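Local coordinates for protein Adc operon repressor AdcR (Streptococcus pneumoniae, PDB 3TGN) that senses zinc as a homodimeric MarR-family transcription factor, binding promoter DNA to repress zinc-uptake and surface-antigen genes and to activate adh, at residues Val34-Thr39 and Glu78-Thr83; Glu41-Leu46 and Ser55-Arg60. All coordinates share one frame; numbering follows the deposited sequence.

Interaction 1: residues Val34-Thr39 and Glu78-Thr83; sequences VALTNT and EGMLET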
loop_
_atom_site.group_PDB
_atom_site.type_symbol
_atom_site.label_atom_id
_atom_site.label_comp_id
_atom_site.label_asym_id
_atom_site.label_seq_id
_atom_site.Cartn_x
_atom_site.Cartn_y
_atom_site.Cartn_z
ATOM N N VAL B 34 10.592 -21.485 -7.269
ATOM C CA VAL B 34 11.729 -20.583 -7.291
ATOM C C VAL B 34 11.317 -19.311 -6.575
ATOM O O VAL B 34 10.289 -18.715 -6.904
ATOM C CB VAL B 34 12.158 -20.241 -8.727
ATOM C CG1 VAL B 34 13.289 -19.226 -8.715
ATOM C CG2 VAL B 34 12.585 -21.497 -9.461
ATOM N N ALA B 35 12.101 -18.908 -5.582
ATOM C CA ALA B 35 11.796 -17.693 -4.839
ATOM C C ALA B 35 12.312 -16.448 -5.556
ATOM O O ALA B 35 13.496 -16.117 -5.492
ATOM C CB ALA B 35 12.344 -17.770 -3.412
ATOM N N LEU B 36 11.409 -15.777 -6.262
ATOM C CA LEU B 36 11.690 -14.465 -6.815
ATOM C C LEU B 36 10.899 -13.474 -5.983
ATOM O O LEU B 36 9.940 -13.853 -5.313
ATOM C CB LEU B 36 11.251 -14.390 -8.276
ATOM C CG LEU B 36 11.886 -15.400 -9.234
ATOM C CD1 LEU B 36 11.269 -15.287 -10.618
ATOM C CD2 LEU B 36 13.394 -15.205 -9.298
ATOM N N THR B 37 11.294 -12.208 -6.011
ATOM C CA THR B 37 10.536 -11.189 -5.304
ATOM C C THR B 37 9.161 -11.084 -5.941
ATOM O O THR B 37 8.965 -11.514 -7.080
ATOM C CB THR B 37 11.212 -9.819 -5.384
ATOM O OG1 THR B 37 11.067 -9.297 -6.711
ATOM C CG2 THR B 37 12.689 -9.928 -5.030
ATOM N N ASN B 38 8.209 -10.513 -5.212
ATOM C CA ASN B 38 6.873 -10.326 -5.757
ATOM C C ASN B 38 6.920 -9.503 -7.036
ATOM O O ASN B 38 6.227 -9.803 -8.004
ATOM C CB ASN B 38 5.951 -9.656 -4.736
ATOM C CG ASN B 38 4.515 -9.585 -5.213
ATOM O OD1 ASN B 38 3.812 -10.591 -5.241
ATOM N ND2 ASN B 38 4.077 -8.395 -5.601
ATOM N N THR B 39 7.750 -8.466 -7.031
ATOM C CA THR B 39 7.884 -7.593 -8.189
ATOM C C THR B 39 8.396 -8.368 -9.404
ATOM O O THR B 39 7.906 -8.183 -10.519
ATOM C CB THR B 39 8.810 -6.394 -7.890
ATOM O OG1 THR B 39 8.265 -5.629 -6.807
ATOM C CG2 THR B 39 8.937 -5.500 -9.110
ATOM N N GLU B 78 19.297 -14.995 -13.904
ATOM C CA GLU B 78 18.802 -16.235 -13.315
ATOM C C GLU B 78 18.061 -17.102 -14.329
ATOM O O GLU B 78 17.444 -18.105 -13.967
ATOM C CB GLU B 78 17.911 -15.939 -12.115
ATOM N N GLY B 79 18.115 -16.705 -15.596
ATOM C CA GLY B 79 17.550 -17.500 -16.671
ATOM C C GLY B 79 16.033 -17.520 -16.742
ATOM O O GLY B 79 15.449 -18.482 -17.239
ATOM N N MET B 80 15.394 -16.461 -16.253
ATOM C CA MET B 80 13.938 -16.343 -16.327
ATOM C C MET B 80 13.511 -15.595 -17.584
ATOM O O MET B 80 12.394 -15.769 -18.078
ATOM C CB MET B 80 13.389 -15.629 -15.091
ATOM C CG MET B 80 13.446 -16.451 -13.817
ATOM S SD MET B 80 12.495 -17.978 -13.919
ATOM C CE MET B 80 12.875 -18.694 -12.320
ATOM N N LEU B 81 14.406 -14.756 -18.094
ATOM C CA LEU B 81 14.160 -14.007 -19.318
ATOM C C LEU B 81 15.340 -14.149 -20.269
ATOM O O LEU B 81 16.484 -14.293 -19.838
ATOM C CB LEU B 81 13.926 -12.527 -19.007
ATOM C CG LEU B 81 12.676 -12.169 -18.201
ATOM C CD1 LEU B 81 12.720 -10.713 -17.753
ATOM C CD2 LEU B 81 11.416 -12.448 -19.007
ATOM N N GLU B 82 15.052 -14.113 -21.564
ATOM C CA GLU B 82 16.086 -14.129 -22.590
ATOM C C GLU B 82 15.664 -13.183 -23.699
ATOM O O GLU B 82 14.479 -12.899 -23.854
ATOM C CB GLU B 82 16.255 -15.538 -23.161
ATOM C CG GLU B 82 15.033 -16.029 -23.921
ATOM C CD GLU B 82 15.130 -17.487 -24.323
ATOM O OE1 GLU B 82 16.168 -18.118 -24.035
ATOM O OE2 GLU B 82 14.164 -18.000 -24.926
ATOM N N THR B 83 16.629 -12.688 -24.467
ATOM C CA THR B 83 16.315 -11.834 -25.605
ATOM C C THR B 83 15.754 -12.676 -26.742
ATOM O O THR B 83 16.115 -13.843 -26.897
ATOM C CB THR B 83 17.552 -11.075 -26.113
ATOM O OG1 THR B 83 18.552 -12.011 -26.531
ATOM C CG2 THR B 83 18.119 -10.183 -25.022
#

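Interaction 2: residues Glu41-Leu46 and Ser55-Arg60; sequences EHILML and SELARR. With ZN (zinc ion), chain E; ZN (zinc ion), chain F.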
loop_
_atom_site.group_PDB
_atom_site.type_symbol
_atom_site.label_atom_id
_atom_site.label_comp_id
_atom_site.label_asym_id
_atom_site.label_seq_id
_atom_site.Cartn_x
_atom_site.Cartn_y
_atom_site.Cartn_z
ATOM N N GLU B 41 8.065 -11.654 -10.002
ATOM C CA GLU B 41 6.989 -12.519 -10.487
ATOM C C GLU B 41 5.960 -11.735 -11.290
ATOM O O GLU B 41 5.488 -12.196 -12.332
ATOM C CB GLU B 41 6.295 -13.244 -9.331
ATOM C CG GLU B 41 7.094 -14.389 -8.734
ATOM C CD GLU B 41 6.221 -15.358 -7.948
ATOM O OE1 GLU B 41 5.034 -15.043 -7.721
ATOM O OE2 GLU B 41 6.723 -16.437 -7.564
ATOM N N HIS B 42 5.610 -10.549 -10.803
ATOM C CA HIS B 42 4.618 -9.722 -11.479
ATOM C C HIS B 42 5.118 -9.317 -12.864
ATOM O O HIS B 42 4.355 -9.298 -13.830
ATOM C CB HIS B 42 4.276 -8.484 -10.645
ATOM C CG HIS B 42 3.026 -7.789 -11.088
ATOM N ND1 HIS B 42 1.791 -8.054 -10.534
ATOM C CD2 HIS B 42 2.817 -6.848 -12.038
ATOM C CE1 HIS B 42 0.878 -7.302 -11.121
ATOM N NE2 HIS B 42 1.474 -6.561 -12.037
ATOM N N ILE B 43 6.407 -9.001 -12.953
ATOM C CA ILE B 43 7.026 -8.681 -14.235
ATOM C C ILE B 43 6.901 -9.853 -15.195
ATOM O O ILE B 43 6.524 -9.678 -16.353
ATOM C CB ILE B 43 8.511 -8.301 -14.082
ATOM C CG1 ILE B 43 8.640 -6.928 -13.419
ATOM C CG2 ILE B 43 9.201 -8.287 -15.432
ATOM C CD1 ILE B 43 10.065 -6.421 -13.325
ATOM N N LEU B 44 7.213 -11.052 -14.712
ATOM C CA LEU B 44 7.087 -12.248 -15.538
ATOM C C LEU B 44 5.645 -12.450 -16.009
ATOM O O LEU B 44 5.404 -12.865 -17.141
ATOM C CB LEU B 44 7.602 -13.484 -14.792
ATOM C CG LEU B 44 9.111 -13.504 -14.526
ATOM C CD1 LEU B 44 9.523 -14.782 -13.804
ATOM C CD2 LEU B 44 9.882 -13.352 -15.825
ATOM N N MET B 45 4.685 -12.138 -15.144
ATOM C CA MET B 45 3.279 -12.262 -15.512
ATOM C C MET B 45 2.937 -11.281 -16.629
ATOM O O MET B 45 2.334 -11.652 -17.639
ATOM C CB MET B 45 2.374 -12.024 -14.301
ATOM C CG MET B 45 0.897 -12.316 -14.569
ATOM S SD MET B 45 -0.185 -11.873 -13.193
ATOM C CE MET B 45 -0.043 -10.084 -13.198
ATOM N N LEU B 46 3.326 -10.024 -16.438
ATOM C CA LEU B 46 3.069 -8.989 -17.431
ATOM C C LEU B 46 3.742 -9.308 -18.764
ATOM O O LEU B 46 3.114 -9.230 -19.818
ATOM C CB LEU B 46 3.527 -7.619 -16.919
ATOM C CG LEU B 46 2.762 -7.045 -15.723
ATOM C CD1 LEU B 46 3.223 -5.623 -15.422
ATOM C CD2 LEU B 46 1.261 -7.083 -15.980
ATOM N N SER B 55 10.825 0.656 -19.097
ATOM C CA SER B 55 10.195 1.921 -18.741
ATOM C C SER B 55 8.691 1.750 -18.534
ATOM O O SER B 55 8.114 2.332 -17.617
ATOM C CB SER B 55 10.469 2.978 -19.813
ATOM O OG SER B 55 11.862 3.169 -19.992
ATOM N N GLU B 56 8.062 0.948 -19.389
ATOM C CA GLU B 56 6.627 0.698 -19.279
ATOM C C GLU B 56 6.320 -0.179 -18.070
ATOM O O GLU B 56 5.272 -0.037 -17.438
ATOM C CB GLU B 56 6.091 0.061 -20.552
ATOM N N LEU B 57 7.238 -1.088 -17.753
ATOM C CA LEU B 57 7.090 -1.943 -16.582
ATOM C C LEU B 57 7.125 -1.115 -15.305
ATOM O O LEU B 57 6.379 -1.381 -14.363
ATOM C CB LEU B 57 8.186 -3.009 -16.541
ATOM C CG LEU B 57 8.053 -4.185 -17.513
ATOM C CD1 LEU B 57 9.310 -5.044 -17.489
ATOM C CD2 LEU B 57 6.816 -5.025 -17.203
ATOM N N ALA B 58 7.993 -0.109 -15.281
ATOM C CA ALA B 58 8.144 0.748 -14.109
ATOM C C ALA B 58 6.891 1.578 -13.846
ATOM O O ALA B 58 6.516 1.802 -12.694
ATOM C CB ALA B 58 9.363 1.653 -14.261
ATOM N N ARG B 59 6.251 2.036 -14.916
ATOM C CA ARG B 59 5.039 2.839 -14.793
ATOM C C ARG B 59 3.883 2.013 -14.237
ATOM O O ARG B 59 3.138 2.478 -13.376
ATOM C CB ARG B 59 4.662 3.449 -16.135
ATOM N N ARG B 60 3.744 0.788 -14.735
ATOM C CA ARG B 60 2.692 -0.120 -14.280
ATOM C C ARG B 60 2.938 -0.601 -12.851
ATOM O O ARG B 60 2.010 -0.692 -12.048
ATOM C CB ARG B 60 2.575 -1.322 -15.224
ATOM C CG ARG B 60 1.756 -1.076 -16.487
ATOM C CD ARG B 60 1.976 -2.197 -17.499
ATOM N NE ARG B 60 0.772 -2.510 -18.265
ATOM C CZ ARG B 60 0.571 -2.161 -19.532
ATOM N NH1 ARG B 60 -0.560 -2.494 -20.140
ATOM N NH2 ARG B 60 1.499 -1.481 -20.193
HETATM ZN ZN ZN E . 1.210 -9.245 -9.002
HETATM ZN ZN ZN F . 4.018 -16.367 -6.595
HETATM O O HOH W 1 2.820 -14.800 -5.926
#

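Interaction 1: residues Val34-Thr39 and Glu78-Thr83
Met80 meets Val34 and Leu36 through apolar atoms alone, and its single unbranched chain serves both. Bent at chi2 (-60°), the chain carries its methyl end to the valine: Met80 CE lies 3.7 Å from Val34 CG1, the two side chains reaching toward each other tip to tip. Nearer its backbone the methionine meets the leucine, with Leu36 CD1 4.0 Å from Met80 CG. A long, flexible thioether suits this place, since the backbones stay far apart, the closest pair of CA atoms being Leu36 and Glu78 at 9.8 Å.

The methionine is buried, whereas Val34 and Leu36, which close over it, are partly exposed. Gly79 takes a positive phi (73°), readily adopted by glycine, as the C-prime residue of a Schellman motif that ends helix 65-77, while Thr37 caps the start of helix 38-50. The contact therefore joins the loop entering one helix to the turn leaving another. Leu75 of helix 65-77 touches both Leu36 and Met80, Ile104 of helix 102-123 packs on Leu36, and the turn leads into strand 81-84, which pairs antiparallel with strand 94-97 as the β-hairpin wing of the MarR winged-helix domain.

Interaction 2: residues Glu41-Leu46 and Ser55-Arg60
Ile43 has a chi1 of -71°, which sets CG1 beside the backbone N and swings the CG2 branch out toward Leu57, whose own chi1 of -75° and extended chi2 spread its two methyls between two partners. Ile43 CG2 lies 3.8 Å from Leu57 CD1, the side chains crossing at about a right angle. The other branch serves the next turn of helix 38-50: Leu57 CD2 is 4.1 Å from Leu46 CD1 as these two leucines slide past each other in opposite directions. Forked leucine suits this position because its two methyls can each pack on a different neighbour. On the solvent side, the aliphatic part of exposed Arg60 lies across the same Leu46 methyl, Arg60 CD being 4.2 Å from Leu46 CD1, while its guanidinium group forms a salt bridge with Glu50.

The segment axes approach to 11.3 Å at 117°, joining helix 38-50 to helix 54-61, the first helix of the predicted helix-turn-helix in this MarR-type winged-helix domain. Leu61 extends the apolar packing on Ile43 and Leu46.

Other side chains of residues 41-46 turn to metal. His42 ND1 binds one zinc ion at 2.0 Å, with Glu24, His108 and His112 completing that site; Met45 CE rests above one face of the imidazole ring, offset toward its rim. Glu41 OE1 binds the second zinc ion at 2.0 Å, alongside a water, Cys30 and Glu107, while Ser32 OG hydrogen-bonds to Glu41 OE2.

Helix 38-50 is common to both interactions: the loop leading into it makes interaction 1, and its own side chains make interaction 2. They meet at Leu44, whose CD1 lies 3.7 Å from Leu36 CD1 and whose CD2 lies 3.6 Å from Leu81 CD2. Interaction 1 centres on one buried methionine between partly exposed residues, whereas interaction 2, nearer the centre of the chain, runs from buried Ile43 and Leu57 to exposed Arg60. Metal-binding Glu41 and His42 lie in interaction 2, as does Arg60, the one charged side chain touching across a contact. Interaction 2 packs helix 38-50 on the first helix of the predicted helix-turn-helix; interaction 1 sets the preceding loop against the turn after the second.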